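Local coordinates for periplasmic sugar-binding protein (PDB 4RXU) that probably serves an ABC-type sugar transporter as its solute-binding component, holding beta-D-glucopyranose in the crystal, at residues Tyr129-Asp134 against Pro334-Pro339. Residues are numbered along the deposited sequence; the frame is centred on the assembly and turned at random.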
ATOM      1  N   TYR A 129      -2.044   0.948  18.991  1.00  9.70           N
ATOM      2  CA  TYR A 129      -2.202  -0.251  18.123  1.00  9.56           C
ATOM      3  C   TYR A 129      -1.987   0.152  16.691  1.00  9.31           C
ATOM      4  O   TYR A 129      -2.179   1.325  16.318  1.00  9.72           O
ATOM      5  CB  TYR A 129      -3.598  -0.910  18.280  1.00 10.82           C
ATOM      6  CG  TYR A 129      -3.812  -1.335  19.692  1.00 12.13           C
ATOM      7  CD1 TYR A 129      -3.318  -2.554  20.150  1.00 13.66           C
ATOM      8  CD2 TYR A 129      -4.397  -0.459  20.612  1.00 14.42           C
ATOM      9  CE1 TYR A 129      -3.434  -2.914  21.483  1.00 17.74           C
ATOM     10  CE2 TYR A 129      -4.508  -0.805  21.948  1.00 17.23           C
ATOM     11  CZ  TYR A 129      -4.025  -2.038  22.371  1.00 20.28           C
ATOM     12  OH  TYR A 129      -4.123  -2.449  23.675  1.00 25.88           O
ATOM     13  N   TYR A 130      -1.651  -0.845  15.896  1.00  9.90           N
ATOM     14  CA  TYR A 130      -1.504  -0.692  14.455  1.00  8.44           C
ATOM     15  C   TYR A 130      -2.295  -1.799  13.726  1.00  9.39           C
ATOM     16  O   TYR A 130      -1.923  -2.969  13.778  1.00 10.25           O
ATOM     17  CB  TYR A 130      -0.027  -0.773  14.081  1.00 10.50           C
ATOM     18  CG  TYR A 130       0.294  -0.573  12.616  1.00  8.36           C
ATOM     19  CD1 TYR A 130      -0.460   0.248  11.792  1.00  8.91           C
ATOM     20  CD2 TYR A 130       1.392  -1.204  12.061  1.00  9.68           C
ATOM     21  CE1 TYR A 130      -0.118   0.421  10.454  1.00  8.37           C
ATOM     22  CE2 TYR A 130       1.765  -1.025  10.751  1.00  9.53           C
ATOM     23  CZ  TYR A 130       1.028  -0.205   9.935  1.00  8.20           C
ATOM     24  OH  TYR A 130       1.435  -0.047   8.638  1.00  9.44           O
ATOM     25  N   VAL A 131      -3.362  -1.398  13.069  1.00  8.67           N
ATOM     26  CA  VAL A 131      -4.170  -2.285  12.249  1.00  9.32           C
ATOM     27  C   VAL A 131      -3.622  -2.181  10.832  1.00  8.29           C
ATOM     28  O   VAL A 131      -3.612  -1.120  10.230  1.00  8.20           O
ATOM     29  CB  VAL A 131      -5.655  -1.871  12.277  1.00  8.37           C
ATOM     30  CG1 VAL A 131      -6.465  -2.654  11.259  1.00  9.51           C
ATOM     31  CG2 VAL A 131      -6.228  -2.040  13.676  1.00  9.38           C
ATOM     32  N   THR A 132      -3.149  -3.308  10.323  1.00  7.90           N
ATOM     33  CA  THR A 132      -2.376  -3.328   9.087  1.00  7.05           C
ATOM     34  C   THR A 132      -2.524  -4.632   8.309  1.00  6.99           C
ATOM     35  O   THR A 132      -2.818  -5.690   8.879  1.00  8.45           O
ATOM     36  CB  THR A 132      -0.872  -3.067   9.402  1.00  8.55           C
ATOM     37  OG1 THR A 132      -0.111  -2.923   8.198  1.00  9.37           O
ATOM     38  CG2 THR A 132      -0.245  -4.217  10.231  1.00  8.50           C
ATOM     39  N   PHE A 133      -2.286  -4.533   7.010  1.00  7.74           N
ATOM     40  CA  PHE A 133      -1.973  -5.711   6.219  1.00  8.76           C
ATOM     41  C   PHE A 133      -0.499  -6.060   6.375  1.00  7.89           C
ATOM     42  O   PHE A 133       0.324  -5.259   6.828  1.00  9.31           O
ATOM     43  CB  PHE A 133      -2.280  -5.485   4.751  1.00  8.93           C
ATOM     44  CG  PHE A 133      -3.730  -5.229   4.463  1.00  7.64           C
ATOM     45  CD1 PHE A 133      -4.677  -6.230   4.606  1.00  8.78           C
ATOM     46  CD2 PHE A 133      -4.148  -3.963   4.051  1.00  8.76           C
ATOM     47  CE1 PHE A 133      -6.000  -5.979   4.328  1.00  9.59           C
ATOM     48  CE2 PHE A 133      -5.470  -3.721   3.769  1.00  8.47           C
ATOM     49  CZ  PHE A 133      -6.389  -4.732   3.907  1.00  8.30           C
ATOM     50  N   ASP A 134      -0.137  -7.267   5.979  1.00  8.57           N
ATOM     51  CA  ASP A 134       1.278  -7.686   6.019  1.00  9.19           C
ATOM     52  C   ASP A 134       2.012  -7.059   4.822  1.00  9.06           C
ATOM     53  O   ASP A 134       2.096  -7.643   3.743  1.00  9.94           O
ATOM     54  CB  ASP A 134       1.354  -9.207   5.950  1.00 10.16           C
ATOM     55  CG  ASP A 134       2.764  -9.758   6.152  1.00 10.00           C
ATOM     56  OD1 ASP A 134       3.763  -9.019   5.995  1.00 11.12           O
ATOM     57  OD2 ASP A 134       2.880 -10.973   6.461  1.00 14.42           O
ATOM     58  N   PRO A 334       2.095  -2.606  19.032  1.00 10.90           N
ATOM     59  CA  PRO A 334       1.283  -3.816  18.895  1.00 11.44           C
ATOM     60  C   PRO A 334       0.449  -3.828  17.611  1.00 12.18           C
ATOM     61  O   PRO A 334      -0.246  -2.858  17.303  1.00 12.55           O
ATOM     62  CB  PRO A 334       0.397  -3.800  20.147  1.00 10.74           C
ATOM     63  CG  PRO A 334       1.173  -3.007  21.144  1.00 15.77           C
ATOM     64  CD  PRO A 334       1.878  -1.953  20.337  1.00 14.94           C
ATOM     65  N   ALA A 335       0.530  -4.941  16.887  1.00 11.13           N
ATOM     66  CA  ALA A 335      -0.058  -5.054  15.540  1.00 11.72           C
ATOM     67  C   ALA A 335      -1.276  -5.955  15.515  1.00 11.06           C
ATOM     68  O   ALA A 335      -1.357  -6.932  16.247  1.00 14.31           O
ATOM     69  CB  ALA A 335       0.967  -5.592  14.571  1.00 16.36           C
ATOM     70  N   ILE A 336      -2.240  -5.576  14.682  1.00  8.98           N
ATOM     71  CA  ILE A 336      -3.408  -6.410  14.395  1.00  9.96           C
ATOM     72  C   ILE A 336      -3.287  -6.560  12.867  1.00  8.69           C
ATOM     73  O   ILE A 336      -3.749  -5.712  12.102  1.00 11.45           O
ATOM     74  CB  ILE A 336      -4.725  -5.718  14.818  1.00 10.81           C
ATOM     75  CG1 ILE A 336      -4.714  -5.423  16.327  1.00 14.95           C
ATOM     76  CG2 ILE A 336      -5.925  -6.577  14.443  1.00 14.08           C
ATOM     77  CD1 ILE A 336      -5.833  -4.544  16.865  1.00 14.26           C
ATOM     78  N   GLN A 337      -2.627  -7.632  12.445  1.00 12.20           N
ATOM     79  CA  GLN A 337      -2.199  -7.807  11.060  1.00 10.43           C
ATOM     80  C   GLN A 337      -3.058  -8.832  10.353  1.00 10.56           C
ATOM     81  O   GLN A 337      -3.394  -9.872  10.921  1.00 12.59           O
ATOM     82  CB  GLN A 337      -0.735  -8.248  11.022  1.00 11.04           C
ATOM     83  CG  GLN A 337      -0.139  -8.370   9.626  1.00  9.73           C
ATOM     84  CD  GLN A 337       1.222  -9.065   9.613  1.00 12.30           C
ATOM     85  OE1 GLN A 337       2.277  -8.412   9.618  1.00 17.17           O
ATOM     86  NE2 GLN A 337       1.208 -10.382   9.645  1.00 18.76           N
ATOM     87  N   SER A 338      -3.332  -8.521   9.085  1.00  9.74           N
ATOM     88  CA  SER A 338      -4.194  -9.288   8.171  1.00 12.38           C
ATOM     89  C   SER A 338      -3.383  -9.719   6.959  1.00 11.17           C
ATOM     90  O   SER A 338      -2.492  -8.969   6.541  1.00 10.01           O
ATOM     91  CB  SER A 338      -5.390  -8.394   7.711  1.00 14.18           C
ATOM     92  OG  SER A 338      -6.429  -8.562   8.614  1.00 37.28           O
ATOM     93  N   PRO A 339      -3.660 -10.922   6.401  1.00 10.89           N
ATOM     94  CA  PRO A 339      -2.839 -11.365   5.286  1.00 10.94           C
ATOM     95  C   PRO A 339      -3.221 -10.785   3.943  1.00  9.83           C
ATOM     96  O   PRO A 339      -4.278 -10.153   3.763  1.00 10.07           O
ATOM     97  CB  PRO A 339      -3.050 -12.877   5.271  1.00  9.78           C
ATOM     98  CG  PRO A 339      -4.367 -13.095   5.865  1.00 16.49           C
ATOM     99  CD  PRO A 339      -4.481 -12.032   6.922  1.00 14.62           C
TER
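The carboxylate of D134 and the side-chain amide of Q337 are stacked, their planes 14° apart, with OD2 of D134 3.6 Å from NE2 of Q337. At this distance OD2 and NE2 are not hydrogen-bonded; the other oxygens have partners of their own, D134 OD1 the backbone N of A137 and Q337 OE1 the hydroxyl of Y326. CG of Q337 is anti to its backbone N (chi1 -176°), and the extended chain beyond it carries CD on outward, to 3.7 Å from CB of D134. The ring of Y129 takes CB of P334 obliquely, 3.9 Å from CD1, and the F133 ring receives CB of S338 in a similar way, again at CD1. On one face of the Y130 ring lies CB of T132, offset toward the rim, while Y326 meets this ring edge-to-face and the hydroxyl bonds to the carbonyl of D118.

The backbones that carry these side chains are two parallel strands, 200 residues apart in sequence, and they illustrate how the two-lobed periplasmic binding protein fold builds one lobe from distant parts of the chain: the strand holding 334-339, which follows the other lobe's parallel sheet in sequence, pairs with 129-134, and antiparallel strands 295-298 and 325-327 join it in turn. The other edge of 129-134 bonds to strand 113-117. Y130 and T132 use both N and O toward the partner strand, gripping P334, I336 and S338; the T132 N to I336 O bond is nearly straight at 169°. D134 N adds a fifth bond, to S338 O (3.0 Å), just where D134 N-caps helix 135-148. V131, F133, I336 and S338 share the face under helix 300-315, where CG2 of V131 meets CD1 of I336 at 4.1 Å. At the C-terminal end of its strand, the side chain of F133 comes within about 6 Å of the bound glucose.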